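Local structure of protein FimX (3HV8) at residues Glu206-Glu209 with Ile210-Leu214. The protein is a Pseudomonas aeruginosa protein whose EAL domain, a barrel-like alpha/beta fold, holds C2E in a pocket. Sequence-based numbering, arbitrary orientation.
Sequences ENQE and ILKGL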
loop_
_atom_site.group_PDB
_atom_site.type_symbol
_atom_site.label_atom_id
_atom_site.label_comp_id
_atom_site.label_asym_id
_atom_site.label_seq_id
_atom_site.Cartn_x
_atom_site.Cartn_y
_atom_site.Cartn_z
ATOM N N GLU A 206 2.637 -21.771 18.080
ATOM C CA GLU A 206 1.713 -22.044 16.993
ATOM C C GLU A 206 1.697 -20.855 16.042
ATOM O O GLU A 206 1.735 -21.017 14.822
ATOM C CB GLU A 206 0.303 -22.308 17.518
ATOM C CG GLU A 206 -0.452 -23.334 16.693
ATOM C CD GLU A 206 -1.848 -22.887 16.310
ATOM O OE1 GLU A 206 -2.361 -21.916 16.908
ATOM O OE2 GLU A 206 -2.433 -23.510 15.398
ATOM N N ASN A 207 1.647 -19.658 16.613
ATOM C CA ASN A 207 1.608 -18.441 15.812
ATOM C C ASN A 207 2.939 -18.182 15.108
ATOM O O ASN A 207 2.962 -17.663 13.997
ATOM C CB ASN A 207 1.191 -17.246 16.666
ATOM C CG ASN A 207 -0.242 -17.351 17.145
ATOM O OD1 ASN A 207 -0.599 -16.827 18.204
ATOM N ND2 ASN A 207 -1.071 -18.038 16.370
ATOM N N GLN A 208 4.043 -18.554 15.750
ATOM C CA GLN A 208 5.352 -18.474 15.109
ATOM C C GLN A 208 5.366 -19.358 13.874
ATOM O O GLN A 208 5.848 -18.948 12.814
ATOM C CB GLN A 208 6.461 -18.907 16.077
ATOM C CG GLN A 208 6.794 -17.867 17.131
ATOM C CD GLN A 208 7.558 -18.440 18.307
ATOM O OE1 GLN A 208 7.391 -19.607 18.666
ATOM N NE2 GLN A 208 8.396 -17.614 18.925
ATOM N N GLU A 209 4.844 -20.574 14.018
ATOM C CA GLU A 209 4.823 -21.552 12.933
ATOM C C GLU A 209 3.933 -21.095 11.783
ATOM O O GLU A 209 4.296 -21.239 10.622
ATOM C CB GLU A 209 4.345 -22.924 13.425
ATOM C CG GLU A 209 5.305 -23.618 14.379
ATOM C CD GLU A 209 4.765 -24.947 14.889
ATOM O OE1 GLU A 209 5.504 -25.652 15.609
ATOM O OE2 GLU A 209 3.603 -25.288 14.571
ATOM N N ILE A 210 2.760 -20.563 12.113
ATOM C CA ILE A 210 1.849 -20.044 11.099
ATOM C C ILE A 210 2.516 -18.932 10.294
ATOM O O ILE A 210 2.438 -18.916 9.069
ATOM C CB ILE A 210 0.528 -19.545 11.716
ATOM C CG1 ILE A 210 -0.336 -20.742 12.132
ATOM C CG2 ILE A 210 -0.225 -18.654 10.721
ATOM C CD1 ILE A 210 -1.625 -20.363 12.831
ATOM N N LEU A 211 3.181 -18.014 10.985
ATOM C CA LEU A 211 3.850 -16.893 10.328
ATOM C C LEU A 211 4.993 -17.380 9.439
ATOM O O LEU A 211 5.138 -16.946 8.289
ATOM C CB LEU A 211 4.381 -15.915 11.376
ATOM C CG LEU A 211 5.227 -14.734 10.903
ATOM C CD1 LEU A 211 4.433 -13.834 9.969
ATOM C CD2 LEU A 211 5.719 -13.951 12.113
ATOM N N LYS A 212 5.805 -18.288 9.974
ATOM C CA LYS A 212 6.912 -18.853 9.215
ATOM C C LYS A 212 6.437 -19.580 7.960
ATOM O O LYS A 212 7.021 -19.412 6.887
ATOM C CB LYS A 212 7.737 -19.798 10.098
ATOM C CG LYS A 212 8.717 -19.075 10.997
ATOM C CD LYS A 212 9.668 -20.054 11.677
ATOM C CE LYS A 212 9.274 -20.309 13.122
ATOM N NZ LYS A 212 9.602 -19.139 13.984
ATOM N N GLY A 213 5.379 -20.377 8.085
ATOM C CA GLY A 213 4.841 -21.101 6.940
ATOM C C GLY A 213 4.291 -20.193 5.851
ATOM O O GLY A 213 4.422 -20.462 4.656
ATOM N N LEU A 214 3.660 -19.106 6.274
ATOM C CA LEU A 214 3.082 -18.147 5.342
ATOM C C LEU A 214 4.184 -17.484 4.524
ATOM O O LEU A 214 4.118 -17.433 3.287
ATOM C CB LEU A 214 2.299 -17.107 6.129
ATOM C CG LEU A 214 1.538 -16.060 5.345
ATOM C CD1 LEU A 214 0.537 -16.746 4.435
ATOM C CD2 LEU A 214 0.827 -15.124 6.308
#
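The carboxylate of E206 turns one face to the end of I210, whose CD1 lies over the group rather than at its rim, 4.1 Å from OE2. A bend at chi2 (-131°) folds the acid back to this position. I210 sets CG1 beside its own backbone N (chi1 -74°), which carries that branch past the E206 carbonyl, with CG1 3.4 Å from E206 O. Two residues on, K212 treats the carbonyl of Q208 in the same way: CB and CG pass beside Q208 O, and bends at chi3 and chi4 bring NZ to 3.8 Å from Q208 CB. Beneath the side chains the N-H groups of I210, L211, K212 and G213 bond back, i+4 to i, to the carbonyls of E206 to E209 in four regular helical hydrogen bonds, I210 N lying 2.9 Å from E206 O. They form the early turns of helix 205-220, the crossover helix between parallel strands 191-194 and 224-227, where L211 packs inward on I194 and L239. Aliphatic carbons therefore flank carbonyls already engaged as acceptors, while the acids E206 and E209 sit near the helix start, where its dipole probably favours negative charge.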